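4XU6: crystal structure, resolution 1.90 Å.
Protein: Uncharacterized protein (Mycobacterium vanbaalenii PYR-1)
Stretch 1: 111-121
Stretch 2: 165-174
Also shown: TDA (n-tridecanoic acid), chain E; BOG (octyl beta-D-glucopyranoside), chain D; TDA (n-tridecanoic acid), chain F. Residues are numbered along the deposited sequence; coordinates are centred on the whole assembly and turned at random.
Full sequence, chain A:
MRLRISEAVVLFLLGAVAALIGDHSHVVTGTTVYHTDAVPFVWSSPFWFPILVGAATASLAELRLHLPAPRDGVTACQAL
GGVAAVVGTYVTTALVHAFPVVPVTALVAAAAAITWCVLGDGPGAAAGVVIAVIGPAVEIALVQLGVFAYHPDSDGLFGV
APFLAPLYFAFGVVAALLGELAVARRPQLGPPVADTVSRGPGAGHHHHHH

Stretch 1, residues 111-121: AAAITWCVLGD
Stretch 2 165-174: APLYFAFGVV

Two helices of one chain pack side by side and run in nearly the same direction. Residues 111-119 form the end of one helix, and 165-174 lie within another. Their axes approach to 8.9 Å and cross at 16°. Each is held by regular i to i+4 backbone hydrogen bonds, and no hydrogen bond joins the two. The contact is apolar and buries 357 Å², both sides summed. Ala-112 lies beside Ala-170, CA to CA 4.9 Å. Farther along, Gly-120 lies beside Val-173, CA to CA 6.0 Å.

Ala-165 does not reach the other helix. Pro-166 points its CA-to-CB bond toward it, with a C-gamma endo ring. Ala-112 CB lies 3.4 Å from Pro-166 O and 4.0 Å from Pro-166 CB. That carbonyl oxygen, Pro-166 O, still accepts the helical bond from Ala-170 N, at 3.1 Å. Leu-167 (chi1 t, chi2 p) points away. Tyr-168 (chi1 m, chi2 -71°) is also out of reach; its ring carries C25 of the chain E tridecanoic acid over one face.

Phe-169 points toward stretch 1 with chi1 t and chi2 84°. Its ring edge meets two side chains: Phe-169 CE2 is 4.0 Å from Trp-116 CB, and Phe-169 CD2 is 4.2 Å from Ala-112 CB. The Phe-169 ring and the five-membered ring of Trp-116 meet obliquely, with centroids 6.0 Å apart and planes at 59°. Ala-170 follows, its CB 3.9 Å from Ala-112 CB. Two small methyl side chains meet at this close point of the backbones.

Phe-171 (chi1 166°, chi2 50°) points away, and its CD1 lies 3.4 Å from C28 of the chain E acid. Gly-172 makes no contact with stretch 1.

Val-173 (chi1 t) points toward stretch 1. Val-173 CG2 is 3.7 Å from Trp-116 CD1, and Val-173 CG1 is 3.9 Å from Gly-120 CA. Trp-116 has chi1 t and chi2 74°. Trp-116 NE1 donates to Asp-121 O at 2.8 Å, N-H...O 166°, tying the indole to the chain beyond the helix. Gly-120 leaves helical geometry at phi/psi -95/169. An ideal CB on Gly-120 would clash with Trp-116 CD1, 2.2 Å away.

Val-174 (chi1 t) points sideways, yet its CG2 reaches Thr-115 CG2 at 3.9 Å. Thr-115 (chi1 m) turns its hydroxyl to its own helix: Thr-115 OG1 donates to Ala-111 O at 2.7 Å. This satisfies the polar group and leaves the methyl for the valine.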

# COMPACT_ATOMS: atom_id res chain seq x y z
N ALA A 111 5.69 -5.52 1.12
CA ALA A 111 4.70 -5.22 2.15
C ALA A 111 5.17 -5.72 3.51
O ALA A 111 5.02 -5.03 4.52
CB ALA A 111 3.35 -5.86 1.78
N ALA A 112 5.77 -6.91 3.53
CA ALA A 112 6.27 -7.48 4.77
C ALA A 112 7.45 -6.68 5.34
O ALA A 112 7.55 -6.48 6.55
CB ALA A 112 6.67 -8.94 4.56
N ALA A 113 8.36 -6.25 4.47
CA ALA A 113 9.50 -5.45 4.90
C ALA A 113 9.04 -4.12 5.48
O ALA A 113 9.56 -3.66 6.51
CB ALA A 113 10.47 -5.22 3.75
N ILE A 114 8.08 -3.48 4.82
CA ILE A 114 7.58 -2.20 5.30
C ILE A 114 6.87 -2.37 6.65
O ILE A 114 7.07 -1.56 7.57
CB ILE A 114 6.66 -1.53 4.28
CG1 ILE A 114 7.49 -1.00 3.09
CG2 ILE A 114 5.88 -0.37 4.91
CD1 ILE A 114 6.68 -0.71 1.83
N THR A 115 6.07 -3.42 6.77
CA THR A 115 5.40 -3.73 8.04
C THR A 115 6.42 -3.86 9.18
O THR A 115 6.25 -3.27 10.24
CB THR A 115 4.57 -5.04 7.92
OG1 THR A 115 3.62 -4.87 6.87
CG2 THR A 115 3.81 -5.34 9.22
N TRP A 116 7.48 -4.62 8.94
CA TRP A 116 8.51 -4.79 9.95
C TRP A 116 9.26 -3.48 10.25
O TRP A 116 9.53 -3.16 11.41
CB TRP A 116 9.51 -5.89 9.58
CG TRP A 116 10.55 -6.03 10.64
CD1 TRP A 116 10.39 -6.61 11.88
CD2 TRP A 116 11.89 -5.53 10.60
NE1 TRP A 116 11.57 -6.50 12.60
CE2 TRP A 116 12.50 -5.85 11.84
CE3 TRP A 116 12.63 -4.84 9.64
CZ2 TRP A 116 13.82 -5.50 12.13
CZ3 TRP A 116 13.95 -4.50 9.93
CH2 TRP A 116 14.53 -4.83 11.16
N CYS A 117 9.60 -2.72 9.21
CA CYS A 117 10.31 -1.44 9.43
C CYS A 117 9.49 -0.49 10.29
O CYS A 117 10.04 0.21 11.15
CB CYS A 117 10.65 -0.77 8.10
SG CYS A 117 11.99 -1.58 7.22
N VAL A 118 8.18 -0.46 10.07
CA VAL A 118 7.32 0.47 10.79
C VAL A 118 7.06 0.00 12.24
O VAL A 118 7.06 0.81 13.17
CB VAL A 118 5.97 0.66 10.06
CG1 VAL A 118 5.01 1.52 10.89
CG2 VAL A 118 6.19 1.29 8.68
N LEU A 119 6.86 -1.30 12.41
CA LEU A 119 6.28 -1.81 13.65
C LEU A 119 7.15 -2.79 14.43
O LEU A 119 6.95 -2.99 15.63
CB LEU A 119 4.96 -2.54 13.34
CG LEU A 119 3.85 -1.72 12.70
CD1 LEU A 119 2.72 -2.67 12.36
CD2 LEU A 119 3.38 -0.64 13.64
N GLY A 120 8.11 -3.41 13.76
CA GLY A 120 8.81 -4.53 14.36
C GLY A 120 10.12 -4.18 15.04
O GLY A 120 10.63 -3.06 14.91
N ASP A 121 10.65 -5.14 15.79
CA ASP A 121 12.01 -5.02 16.32
C ASP A 121 12.77 -6.30 16.02
O ASP A 121 12.28 -7.15 15.26
CB ASP A 121 12.00 -4.67 17.82
CG ASP A 121 11.27 -5.71 18.67
OD1 ASP A 121 10.69 -6.67 18.13
OD2 ASP A 121 11.27 -5.55 19.91
N ALA A 165 6.08 -17.23 2.30
CA ALA A 165 7.21 -16.90 3.15
C ALA A 165 7.14 -15.46 3.70
O ALA A 165 7.16 -15.27 4.91
CB ALA A 165 8.56 -17.21 2.46
N PRO A 166 7.02 -14.44 2.81
CA PRO A 166 6.89 -13.11 3.43
C PRO A 166 5.52 -12.88 4.09
O PRO A 166 5.44 -12.06 5.00
CB PRO A 166 7.09 -12.15 2.25
CG PRO A 166 6.80 -12.95 1.01
CD PRO A 166 7.25 -14.35 1.35
N LEU A 167 4.47 -13.57 3.65
CA LEU A 167 3.17 -13.39 4.30
C LEU A 167 3.22 -13.87 5.75
O LEU A 167 2.81 -13.16 6.66
CB LEU A 167 2.04 -14.08 3.52
CG LEU A 167 0.63 -14.03 4.13
CD1 LEU A 167 0.16 -12.60 4.34
CD2 LEU A 167 -0.37 -14.82 3.25
N TYR A 168 3.73 -15.08 5.97
CA TYR A 168 3.88 -15.61 7.32
C TYR A 168 4.85 -14.76 8.14
O TYR A 168 4.64 -14.53 9.33
CB TYR A 168 4.33 -17.07 7.31
CG TYR A 168 3.20 -18.08 7.13
CD1 TYR A 168 2.30 -18.32 8.16
CD2 TYR A 168 3.05 -18.80 5.94
CE1 TYR A 168 1.26 -19.24 8.02
CE2 TYR A 168 2.00 -19.74 5.79
CZ TYR A 168 1.12 -19.94 6.85
OH TYR A 168 0.08 -20.86 6.73
N PHE A 169 5.92 -14.28 7.50
CA PHE A 169 6.87 -13.43 8.22
C PHE A 169 6.18 -12.20 8.82
O PHE A 169 6.35 -11.90 9.99
CB PHE A 169 8.03 -13.00 7.30
CG PHE A 169 8.97 -12.02 7.96
CD1 PHE A 169 10.01 -12.47 8.78
CD2 PHE A 169 8.79 -10.65 7.80
CE1 PHE A 169 10.87 -11.56 9.40
CE2 PHE A 169 9.65 -9.73 8.41
CZ PHE A 169 10.69 -10.19 9.22
N ALA A 170 5.40 -11.50 8.00
CA ALA A 170 4.66 -10.33 8.46
C ALA A 170 3.68 -10.71 9.57
O ALA A 170 3.54 -9.98 10.54
CB ALA A 170 3.91 -9.66 7.29
N PHE A 171 3.00 -11.84 9.42
CA PHE A 171 2.13 -12.38 10.47
C PHE A 171 2.90 -12.54 11.80
O PHE A 171 2.44 -12.06 12.85
CB PHE A 171 1.52 -13.71 9.97
CG PHE A 171 0.87 -14.54 11.06
CD1 PHE A 171 -0.05 -13.99 11.94
CD2 PHE A 171 1.16 -15.90 11.16
CE1 PHE A 171 -0.66 -14.78 12.94
CE2 PHE A 171 0.56 -16.70 12.13
CZ PHE A 171 -0.35 -16.15 13.01
N GLY A 172 4.06 -13.19 11.77
CA GLY A 172 4.85 -13.35 12.98
C GLY A 172 5.28 -12.04 13.63
O GLY A 172 5.22 -11.88 14.86
N VAL A 173 5.72 -11.08 12.82
CA VAL A 173 6.07 -9.76 13.34
C VAL A 173 4.90 -9.11 14.09
O VAL A 173 5.06 -8.55 15.18
CB VAL A 173 6.52 -8.82 12.20
CG1 VAL A 173 6.67 -7.38 12.71
CG2 VAL A 173 7.83 -9.31 11.60
N VAL A 174 3.71 -9.19 13.50
CA VAL A 174 2.55 -8.56 14.10
C VAL A 174 2.04 -9.34 15.33
O VAL A 174 1.61 -8.74 16.30
CB VAL A 174 1.44 -8.30 13.04
CG1 VAL A 174 0.16 -7.82 13.71
CG2 VAL A 174 1.95 -7.26 12.03
O21 TDA E . -2.46 -19.22 2.50
O22 TDA E . -3.31 -21.23 3.32
C21 TDA E . -2.85 -20.11 3.59
C22 TDA E . -2.77 -19.67 5.02
C23 TDA E . -1.89 -18.42 5.16
C24 TDA E . -1.95 -17.87 6.59
C25 TDA E . -0.98 -16.70 6.77
C26 TDA E . -1.04 -16.12 8.18
C27 TDA E . -2.38 -15.43 8.37
C28 TDA E . -2.52 -14.79 9.73
C29 TDA E . -3.93 -14.27 9.91
C30 TDA E . -4.02 -13.59 11.26
C31 TDA E . -3.17 -12.33 11.26
C32 TDA E . -3.39 -11.52 12.54
C33 TDA E . -2.19 -10.63 12.83
C1 BOG D . 10.59 4.36 11.64
O1 BOG D . 9.74 4.11 10.53
C2 BOG D . 10.24 3.40 12.76
O2 BOG D . 8.83 3.43 13.04
C3 BOG D . 11.03 3.79 14.00
O3 BOG D . 10.81 2.81 15.02
C4 BOG D . 12.52 3.85 13.71
O4 BOG D . 13.14 4.79 14.60
C5 BOG D . 12.93 4.24 12.28
O5 BOG D . 11.93 4.09 11.26
C6 BOG D . 14.05 3.28 11.94
O6 BOG D . 13.78 2.00 12.53
C1' BOG D . 10.50 3.87 9.35
C2' BOG D . 9.58 4.04 8.16
C3' BOG D . 9.88 2.98 7.12
C4' BOG D . 8.63 2.71 6.29
C5' BOG D . 8.76 3.30 4.90
C6' BOG D . 7.39 3.46 4.26
C7' BOG D . 7.52 4.11 2.89
C8' BOG D . 6.14 4.29 2.27
C21 TDA F . -3.18 -24.58 6.20
C22 TDA F . -2.29 -24.70 7.42
C23 TDA F . -2.03 -23.34 8.06
C24 TDA F . -1.03 -23.49 9.21
C25 TDA F . -0.69 -22.15 9.84
C26 TDA F . 0.58 -22.24 10.69
C27 TDA F . 0.49 -23.39 11.69
C28 TDA F . 1.81 -23.60 12.40
C29 TDA F . 1.61 -23.54 13.90
C30 TDA F . 0.64 -24.63 14.36
C31 TDA F . 0.08 -24.28 15.73
C32 TDA F . 1.19 -23.88 16.69
C33 TDA F . 0.72 -23.93 18.14